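PDB 4ZO4: dephospho-CoA kinase from Campylobacter jejuni subsp. jejuni serotype O:2, which probably catalyses the last step of coenzyme A biosynthesis, the ATP-dependent phosphorylation of the 3'-hydroxyl group of dephospho-CoA. Local coordinates for residues T11-C16 with I136-E141; K132-Y137 with F177-T182; K140-K145 with S164-E169. One frame throughout, in Å; residues are numbered along the deposited sequence.

Contact 1. Residues T11-C16 with I136-E141; sequences TASIAC and IYTPKE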
loop_
_atom_site.group_PDB
_atom_site.type_symbol
_atom_site.label_atom_id
_atom_site.label_comp_id
_atom_site.label_asym_id
_atom_site.label_seq_id
_atom_site.Cartn_x
_atom_site.Cartn_y
_atom_site.Cartn_z
ATOM N N THR A 11 15.042 5.997 -19.693
ATOM C CA THR A 11 13.750 5.479 -19.314
ATOM C C THR A 11 12.687 6.079 -20.209
ATOM O O THR A 11 12.903 7.144 -20.756
ATOM C CB THR A 11 13.466 5.767 -17.828
ATOM O OG1 THR A 11 12.127 5.396 -17.525
ATOM C CG2 THR A 11 13.645 7.222 -17.512
ATOM N N ALA A 12 11.553 5.389 -20.365
ATOM C CA ALA A 12 10.547 5.794 -21.339
ATOM C C ALA A 12 9.127 5.613 -20.876
ATOM O O ALA A 12 8.777 4.628 -20.224
ATOM C CB ALA A 12 10.740 5.055 -22.656
ATOM N N SER A 13 8.302 6.574 -21.270
ATOM C CA SER A 13 6.889 6.534 -20.981
ATOM C C SER A 13 6.194 5.423 -21.743
ATOM O O SER A 13 5.051 5.130 -21.435
ATOM C CB SER A 13 6.224 7.864 -21.329
ATOM O OG SER A 13 5.700 7.848 -22.638
ATOM N N ILE A 14 6.871 4.849 -22.744
ATOM C CA ILE A 14 6.380 3.705 -23.530
ATOM C C ILE A 14 7.581 2.908 -24.102
ATOM O O ILE A 14 8.602 3.483 -24.490
ATOM C CB ILE A 14 5.422 4.165 -24.647
ATOM C CG1 ILE A 14 5.094 3.010 -25.602
ATOM C CG2 ILE A 14 6.019 5.325 -25.428
ATOM C CD1 ILE A 14 3.897 3.285 -26.493
ATOM N N ALA A 15 7.456 1.584 -24.148
ATOM C CA ALA A 15 8.622 0.683 -24.257
ATOM C C ALA A 15 9.522 0.903 -25.452
ATOM O O ALA A 15 10.748 0.739 -25.358
ATOM C CB ALA A 15 8.164 -0.757 -24.261
ATOM N N CYS A 16 8.909 1.238 -26.581
ATOM C CA CYS A 16 9.644 1.436 -27.816
ATOM C C CYS A 16 10.449 2.724 -27.771
ATOM O O CYS A 16 11.459 2.841 -28.462
ATOM C CB CYS A 16 8.700 1.408 -29.026
ATOM S SG CYS A 16 7.645 2.862 -29.249
ATOM N N ILE A 136 12.277 9.606 -22.046
ATOM C CA ILE A 136 11.580 9.765 -23.292
ATOM C C ILE A 136 10.088 9.756 -23.025
ATOM O O ILE A 136 9.509 8.736 -22.635
ATOM C CB ILE A 136 11.935 8.665 -24.283
ATOM C CG1 ILE A 136 13.452 8.648 -24.475
ATOM C CG2 ILE A 136 11.237 8.954 -25.595
ATOM C CD1 ILE A 136 13.996 7.349 -25.000
ATOM N N TYR A 137 9.494 10.915 -23.266
ATOM C CA TYR A 137 8.152 11.239 -22.876
ATOM C C TYR A 137 7.254 11.397 -24.106
ATOM O O TYR A 137 7.629 12.072 -25.075
ATOM C CB TYR A 137 8.190 12.562 -22.128
ATOM C CG TYR A 137 6.870 13.036 -21.597
ATOM C CD1 TYR A 137 5.970 12.141 -20.997
ATOM C CD2 TYR A 137 6.537 14.385 -21.629
ATOM C CE1 TYR A 137 4.778 12.585 -20.469
ATOM C CE2 TYR A 137 5.341 14.841 -21.099
ATOM C CZ TYR A 137 4.471 13.928 -20.519
ATOM O OH TYR A 137 3.270 14.348 -19.998
ATOM N N THR A 138 6.075 10.774 -24.047
ATOM C CA THR A 138 4.993 10.997 -25.001
ATOM C C THR A 138 3.734 11.570 -24.307
ATOM O O THR A 138 2.961 10.829 -23.732
ATOM C CB THR A 138 4.641 9.673 -25.682
ATOM O OG1 THR A 138 5.849 9.015 -26.111
ATOM C CG2 THR A 138 3.730 9.926 -26.856
ATOM N N PRO A 139 3.518 12.891 -24.355
ATOM C CA PRO A 139 2.362 13.472 -23.656
ATOM C C PRO A 139 1.061 12.760 -23.989
ATOM O O PRO A 139 0.931 12.188 -25.067
ATOM C CB PRO A 139 2.283 14.901 -24.197
ATOM C CG PRO A 139 3.585 15.175 -24.845
ATOM C CD PRO A 139 4.164 13.856 -25.259
ATOM N N LYS A 140 0.102 12.809 -23.077
ATOM C CA LYS A 140 -1.201 12.144 -23.269
ATOM C C LYS A 140 -2.323 12.999 -22.729
ATOM O O LYS A 140 -2.129 13.782 -21.802
ATOM C CB LYS A 140 -1.244 10.805 -22.543
ATOM C CG LYS A 140 -0.328 9.747 -23.127
ATOM C CD LYS A 140 -0.828 9.237 -24.459
ATOM C CE LYS A 140 0.001 8.045 -24.881
ATOM N NZ LYS A 140 -0.509 7.491 -26.157
ATOM N N GLU A 141 -3.513 12.864 -23.302
ATOM C CA GLU A 141 -4.648 13.593 -22.746
ATOM C C GLU A 141 -5.091 12.848 -21.481
ATOM O O GLU A 141 -5.402 11.639 -21.506
ATOM C CB GLU A 141 -5.790 13.772 -23.746
ATOM C CG GLU A 141 -6.387 15.188 -23.698
ATOM C CD GLU A 141 -7.728 15.300 -24.417
ATOM O OE1 GLU A 141 -8.090 16.422 -24.837
ATOM O OE2 GLU A 141 -8.424 14.271 -24.560
#
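Ser13 and Thr138 meet where both chains have just left the sheet. Thr138 N donates to Ser13 OG at 3.3 Å, a fairly long bond bent to 148°. The Thr138 hydroxyl stays beside its own backbone N (chi1 -47°), which leaves OG1 3.7 Å from Ser13 OG. Ile14 crosses the same threonine side chain, with Ile14 CG2 3.8 Å from Thr138 OG1. Ser13 CB also sits at the edge of the Tyr137 ring, near its plane.

One step back, the sheet sets this register. Ala12 and Ile136 form a parallel bridge: Ile136 N donates to Thr11 O at 2.8 Å, and Ser13 N gives an almost straight bond (174°) to Ile136 O, also at 2.8 Å. Ala12 and Ile136 point to the same face of the sheet, CB to CB at 4.1 Å. Around this shell, Phe21 of helix 15-27 packs on Ile136, Ile168 of helix 155-172 touches Ser13, and Asn181 ND2 makes a weak hydrogen bond to Thr138 OG1. Ile14 also packs on Pro56 of a second subunit.

A strand running through a tight loop straight into a helix is the signature of the P-loop (Walker A), and Ala12 to Ser19 fit that pattern; Ala15 and Cys16 belong to the predicted ATP-binding site.

Contact 2. Residues K132-Y137 with F177-T182; sequences KVIVIY and FIIKNT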
loop_
_atom_site.group_PDB
_atom_site.type_symbol
_atom_site.label_atom_id
_atom_site.label_comp_id
_atom_site.label_asym_id
_atom_site.label_seq_id
_atom_site.Cartn_x
_atom_site.Cartn_y
_atom_site.Cartn_z
ATOM N N LYS A 132 22.680 10.685 -14.328
ATOM C CA LYS A 132 21.644 11.499 -14.966
ATOM C C LYS A 132 20.524 10.688 -15.658
ATOM O O LYS A 132 20.748 9.621 -16.280
ATOM C CB LYS A 132 22.279 12.478 -15.964
ATOM C CG LYS A 132 22.505 13.851 -15.363
ATOM C CD LYS A 132 23.882 14.399 -15.658
ATOM C CE LYS A 132 24.168 15.627 -14.808
ATOM N NZ LYS A 132 25.637 15.759 -14.597
ATOM N N VAL A 133 19.324 11.239 -15.583
ATOM C CA VAL A 133 18.155 10.516 -15.988
ATOM C C VAL A 133 17.571 11.117 -17.251
ATOM O O VAL A 133 17.243 12.313 -17.290
ATOM C CB VAL A 133 17.107 10.564 -14.871
ATOM C CG1 VAL A 133 16.054 9.489 -15.072
ATOM C CG2 VAL A 133 17.798 10.383 -13.551
ATOM N N ILE A 134 17.397 10.262 -18.254
ATOM C CA ILE A 134 16.886 10.643 -19.575
ATOM C C ILE A 134 15.508 10.023 -19.743
ATOM O O ILE A 134 15.366 8.796 -19.854
ATOM C CB ILE A 134 17.785 10.078 -20.718
ATOM C CG1 ILE A 134 19.159 10.747 -20.727
ATOM C CG2 ILE A 134 17.133 10.237 -22.104
ATOM C CD1 ILE A 134 20.101 10.159 -21.766
ATOM N N VAL A 135 14.486 10.854 -19.762
ATOM C CA VAL A 135 13.162 10.327 -19.936
ATOM C C VAL A 135 12.670 10.648 -21.333
ATOM O O VAL A 135 12.637 11.820 -21.742
ATOM C CB VAL A 135 12.171 10.888 -18.900
ATOM C CG1 VAL A 135 10.805 10.237 -19.100
ATOM C CG2 VAL A 135 12.671 10.644 -17.484
ATOM N N ILE A 136 12.277 9.606 -22.046
ATOM C CA ILE A 136 11.580 9.765 -23.292
ATOM C C ILE A 136 10.088 9.756 -23.025
ATOM O O ILE A 136 9.509 8.736 -22.635
ATOM C CB ILE A 136 11.935 8.665 -24.283
ATOM C CG1 ILE A 136 13.452 8.648 -24.475
ATOM C CG2 ILE A 136 11.237 8.954 -25.595
ATOM C CD1 ILE A 136 13.996 7.349 -25.000
ATOM N N TYR A 137 9.494 10.915 -23.266
ATOM C CA TYR A 137 8.152 11.239 -22.876
ATOM C C TYR A 137 7.254 11.397 -24.106
ATOM O O TYR A 137 7.629 12.072 -25.075
ATOM C CB TYR A 137 8.190 12.562 -22.128
ATOM C CG TYR A 137 6.870 13.036 -21.597
ATOM C CD1 TYR A 137 5.970 12.141 -20.997
ATOM C CD2 TYR A 137 6.537 14.385 -21.629
ATOM C CE1 TYR A 137 4.778 12.585 -20.469
ATOM C CE2 TYR A 137 5.341 14.841 -21.099
ATOM C CZ TYR A 137 4.471 13.928 -20.519
ATOM O OH TYR A 137 3.270 14.348 -19.998
ATOM N N PHE A 177 16.837 15.202 -18.147
ATOM C CA PHE A 177 16.695 15.437 -19.573
ATOM C C PHE A 177 15.474 14.707 -20.113
ATOM O O PHE A 177 15.380 13.495 -20.028
ATOM C CB PHE A 177 17.947 14.943 -20.316
ATOM C CG PHE A 177 19.244 15.434 -19.723
ATOM C CD1 PHE A 177 19.443 16.797 -19.473
ATOM C CD2 PHE A 177 20.283 14.553 -19.447
ATOM C CE1 PHE A 177 20.636 17.266 -18.935
ATOM C CE2 PHE A 177 21.486 15.014 -18.920
ATOM C CZ PHE A 177 21.659 16.369 -18.654
ATOM N N ILE A 178 14.564 15.474 -20.685
ATOM C CA ILE A 178 13.337 14.982 -21.271
ATOM C C ILE A 178 13.416 15.119 -22.780
ATOM O O ILE A 178 13.519 16.222 -23.292
ATOM C CB ILE A 178 12.107 15.819 -20.803
ATOM C CG1 ILE A 178 12.014 15.832 -19.272
ATOM C CG2 ILE A 178 10.811 15.270 -21.407
ATOM C CD1 ILE A 178 10.786 16.534 -18.706
ATOM N N ILE A 179 13.320 14.003 -23.478
ATOM C CA ILE A 179 13.176 13.970 -24.922
ATOM C C ILE A 179 11.720 13.761 -25.290
ATOM O O ILE A 179 11.202 12.665 -25.134
ATOM C CB ILE A 179 13.981 12.791 -25.478
ATOM C CG1 ILE A 179 15.477 13.039 -25.225
ATOM C CG2 ILE A 179 13.672 12.551 -26.956
ATOM C CD1 ILE A 179 16.377 11.918 -25.708
ATOM N N LYS A 180 11.064 14.820 -25.772
ATOM C CA LYS A 180 9.674 14.769 -26.291
ATOM C C LYS A 180 9.587 13.662 -27.336
ATOM O O LYS A 180 10.599 13.122 -27.745
ATOM C CB LYS A 180 9.296 16.122 -26.917
ATOM C CG LYS A 180 7.981 16.744 -26.474
ATOM C CD LYS A 180 7.852 16.811 -24.950
ATOM C CE LYS A 180 7.429 18.187 -24.449
ATOM N NZ LYS A 180 8.619 19.074 -24.237
ATOM N N ASN A 181 8.384 13.289 -27.739
ATOM C CA ASN A 181 8.201 12.164 -28.660
ATOM C C ASN A 181 6.791 12.200 -29.211
ATOM O O ASN A 181 6.065 11.205 -29.198
ATOM C CB ASN A 181 8.441 10.833 -27.943
ATOM C CG ASN A 181 8.357 9.639 -28.879
ATOM O OD1 ASN A 181 8.524 9.778 -30.083
ATOM N ND2 ASN A 181 8.101 8.454 -28.320
ATOM N N THR A 182 6.407 13.375 -29.685
ATOM C CA THR A 182 5.048 13.627 -30.101
ATOM C C THR A 182 4.884 13.401 -31.584
ATOM O O THR A 182 3.813 13.009 -32.038
ATOM C CB THR A 182 4.645 15.066 -29.776
ATOM O OG1 THR A 182 4.685 15.249 -28.354
ATOM C CG2 THR A 182 3.237 15.345 -30.266
#
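Val135 pairs with Ile178 in the middle of a parallel ladder, the one that sets strand 177-179 at the end of this chain's five-stranded P-loop kinase sheet. The two strand axes approach to 4.7 Å and diverge by only 20°. Four backbone bonds stitch them in the regular parallel manner. Phe177 N donates to Val133 O, and Val135 N answers to Phe177 O at 2.8 Å; Ile179 N then reaches Val135 O, and Tyr137 N closes the series on Ile179 O at 3.1 Å, where strand 132-136 gives way to loop.

Ile134, Ile136, Phe177 and Ile179 share one face. Ile134 works with both branches: its CG1 lies at the edge of the Phe177 ring, 4.2 Å from Phe177 CD2, while its CG2 meets Ile179 CD1 at 4.0 Å. The ring is also approached by the aliphatic stem of Lys132, whose CG lies obliquely to it, 3.9 Å from Phe177 CE2, before the lysine chain bends at chi2 and leads away. Further along, Ile136 CG2 rests 4.1 Å from Asn181 CB. On the reverse face, Tyr137 CB touches Ile178 CG2 at 3.8 Å.

Phe21 of helix 15-27 and Val195 of helix 185-200 both pack on Ile179, on the isoleucine side of the sheet. Asp176 OD2 takes the hydrogen bond of Val133 N next to the first rung. The chemistry is thus of two layers: backbone polar groups paired in the four bonds from Val133 O to Tyr137 N, and a face where Ile134, Ile136 and Ile179 are buried with Phe21, Phe188 and Val195 packing there, while Phe177 at the start of its strand is only partly covered.

Contact 3. Residues K140-K145 with S164-E169; sequences KELSLK and SQIDIE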
loop_
_atom_site.group_PDB
_atom_site.type_symbol
_atom_site.label_atom_id
_atom_site.label_comp_id
_atom_site.label_asym_id
_atom_site.label_seq_id
_atom_site.Cartn_x
_atom_site.Cartn_y
_atom_site.Cartn_z
ATOM N N LYS A 140 0.102 12.809 -23.077
ATOM C CA LYS A 140 -1.201 12.144 -23.269
ATOM C C LYS A 140 -2.323 12.999 -22.729
ATOM O O LYS A 140 -2.129 13.782 -21.802
ATOM C CB LYS A 140 -1.244 10.805 -22.543
ATOM C CG LYS A 140 -0.328 9.747 -23.127
ATOM C CD LYS A 140 -0.828 9.237 -24.459
ATOM C CE LYS A 140 0.001 8.045 -24.881
ATOM N NZ LYS A 140 -0.509 7.491 -26.157
ATOM N N GLU A 141 -3.513 12.864 -23.302
ATOM C CA GLU A 141 -4.648 13.593 -22.746
ATOM C C GLU A 141 -5.091 12.848 -21.481
ATOM O O GLU A 141 -5.402 11.639 -21.506
ATOM C CB GLU A 141 -5.790 13.772 -23.746
ATOM C CG GLU A 141 -6.387 15.188 -23.698
ATOM C CD GLU A 141 -7.728 15.300 -24.417
ATOM O OE1 GLU A 141 -8.090 16.422 -24.837
ATOM O OE2 GLU A 141 -8.424 14.271 -24.560
ATOM N N LEU A 142 -5.065 13.578 -20.372
ATOM C CA LEU A 142 -5.433 13.029 -19.099
ATOM C C LEU A 142 -6.930 13.244 -18.916
ATOM O O LEU A 142 -7.384 13.812 -17.910
ATOM C CB LEU A 142 -4.622 13.700 -17.990
ATOM C CG LEU A 142 -3.101 13.645 -18.181
ATOM C CD1 LEU A 142 -2.395 14.318 -17.017
ATOM C CD2 LEU A 142 -2.602 12.220 -18.326
ATOM N N SER A 143 -7.681 12.779 -19.907
ATOM C CA SER A 143 -9.133 12.877 -19.930
ATOM C C SER A 143 -9.683 11.490 -20.006
ATOM O O SER A 143 -9.418 10.767 -20.965
ATOM C CB SER A 143 -9.611 13.627 -21.170
ATOM O OG SER A 143 -11.010 13.513 -21.322
ATOM N N LEU A 144 -10.468 11.122 -19.010
ATOM C CA LEU A 144 -11.077 9.813 -18.987
ATOM C C LEU A 144 -11.886 9.523 -20.247
ATOM O O LEU A 144 -11.685 8.502 -20.896
ATOM C CB LEU A 144 -12.002 9.693 -17.789
ATOM C CG LEU A 144 -12.608 8.310 -17.639
ATOM C CD1 LEU A 144 -11.506 7.294 -17.430
ATOM C CD2 LEU A 144 -13.564 8.321 -16.475
ATOM N N LYS A 145 -12.788 10.437 -20.589
ATOM C CA LYS A 145 -13.822 10.176 -21.601
ATOM C C LYS A 145 -13.192 10.026 -22.982
ATOM O O LYS A 145 -13.602 9.186 -23.788
ATOM C CB LYS A 145 -14.880 11.300 -21.658
ATOM C CG LYS A 145 -15.197 12.055 -20.359
ATOM C CD LYS A 145 -15.967 11.210 -19.349
ATOM C CE LYS A 145 -16.737 12.084 -18.372
ATOM N NZ LYS A 145 -18.056 11.482 -18.038
ATOM N N SER A 164 -1.931 5.445 -14.780
ATOM C CA SER A 164 -0.549 5.174 -15.059
ATOM C C SER A 164 0.042 6.375 -15.753
ATOM O O SER A 164 1.116 6.834 -15.383
ATOM C CB SER A 164 -0.398 3.929 -15.903
ATOM O OG SER A 164 -1.187 4.043 -17.051
ATOM N N GLN A 165 -0.681 6.927 -16.722
ATOM C CA GLN A 165 -0.251 8.179 -17.354
ATOM C C GLN A 165 -0.022 9.261 -16.328
ATOM O O GLN A 165 0.992 9.932 -16.367
ATOM C CB GLN A 165 -1.243 8.639 -18.401
ATOM C CG GLN A 165 -1.333 7.686 -19.594
ATOM C CD GLN A 165 -2.514 7.998 -20.513
ATOM O OE1 GLN A 165 -3.067 9.101 -20.490
ATOM N NE2 GLN A 165 -2.907 7.022 -21.327
ATOM N N ILE A 166 -0.916 9.407 -15.356
ATOM C CA ILE A 166 -0.693 10.470 -14.353
ATOM C C ILE A 166 0.595 10.229 -13.575
ATOM O O ILE A 166 1.426 11.124 -13.421
ATOM C CB ILE A 166 -1.846 10.617 -13.382
ATOM C CG1 ILE A 166 -3.141 10.961 -14.140
ATOM C CG2 ILE A 166 -1.546 11.744 -12.394
ATOM C CD1 ILE A 166 -4.400 10.815 -13.284
ATOM N N ASP A 167 0.757 8.997 -13.112
ATOM C CA ASP A 167 1.984 8.597 -12.457
ATOM C C ASP A 167 3.242 8.859 -13.343
ATOM O O ASP A 167 4.223 9.433 -12.859
ATOM C CB ASP A 167 1.845 7.137 -11.960
ATOM C CG ASP A 167 0.731 7.000 -10.889
ATOM O OD1 ASP A 167 0.458 8.021 -10.242
ATOM O OD2 ASP A 167 0.107 5.924 -10.709
ATOM N N ILE A 168 3.197 8.484 -14.627
ATOM C CA ILE A 168 4.294 8.786 -15.558
ATOM C C ILE A 168 4.684 10.280 -15.522
ATOM O O ILE A 168 5.877 10.619 -15.360
ATOM C CB ILE A 168 3.956 8.377 -17.008
ATOM C CG1 ILE A 168 4.056 6.859 -17.176
ATOM C CG2 ILE A 168 4.947 8.984 -17.990
ATOM C CD1 ILE A 168 3.340 6.343 -18.405
ATOM N N GLU A 169 3.704 11.171 -15.659
ATOM C CA GLU A 169 3.999 12.599 -15.591
ATOM C C GLU A 169 4.627 12.998 -14.273
ATOM O O GLU A 169 5.542 13.848 -14.242
ATOM C CB GLU A 169 2.756 13.434 -15.788
ATOM C CG GLU A 169 2.197 13.391 -17.193
ATOM C CD GLU A 169 1.320 14.593 -17.522
ATOM O OE1 GLU A 169 1.094 14.825 -18.738
ATOM O OE2 GLU A 169 0.851 15.303 -16.588
#
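Gln165 reaches from helix 155-172 to the loop at Lys140 and Leu142, and its side chain is the one to follow. CB comes first, lying 3.8 Å from Leu142 CD2; the two side chains slide past each other in opposite directions. CG is anti to the carbonyl carbon (chi1 -66°), and from there the chain runs extended to the amide. CD meets Lys140 CB at 3.7 Å, the lysine crossing at about a right angle. OE1 lies by the same methylene, 3.2 Å from Lys140 CB, and is also 3.6 Å from Glu141 O. NE2 ends beside the lysine stem, 4.2 Å from Lys140 CG. The glutamine therefore touches its neighbours by packing, and no hydrogen bond joins the two segments.

Leu142 fills the other half of the contact. It is the centre of an inverse gamma turn, closed by a weak bond from Ser143 N to Glu141 O. Its CD1 meets the carboxylate of Glu169 tip to tip, 3.4 Å from Glu169 OE2, while CD2, already against Gln165, has Ile166 CG1 as a looser neighbour at 4.4 Å. Gln165, Ile166 and Glu169 thus present a single helical patch, about one turn long, to the leucine's two methyls.

The loop here leads from strand 132-136 into helix 144-151, where Ser143 takes the N-cap position and its OG makes a weak bond to Arg146 N. Leu144, at the start of that helix, packs on Leu155, Ala158 and Leu162 of helix 155-172. Leu142 also packs on Leu144 of a third subunit, so this loop-on-helix surface lies at a subunit boundary, with helix 155-172 leading on in the chain to strand 177-179.

In the fold
Contacts 1 and 2 flank strand 132-136: strand 7-12 pairs with one edge and strand 177-179 with the other. Their centres are 8 Å apart, and they share Ile136 and Tyr137; Thr11 N, 2.8 Å from Ile134 O, probably adds another rung. The side chain of Ile136 comes within about 4 Å of Gly17 in the predicted ATP site. Contact 3 takes over from contact 1 at Lys140 and Glu141, its centre 11 Å from that of contact 1 and 17 Å from that of contact 2. Tyr137 OH, of contacts 1 and 2, lies 2.6 Å from Glu169 OE1 of contact 3, a close polar pair. The side chain of Lys140 is about 10 Å from that of Cys16.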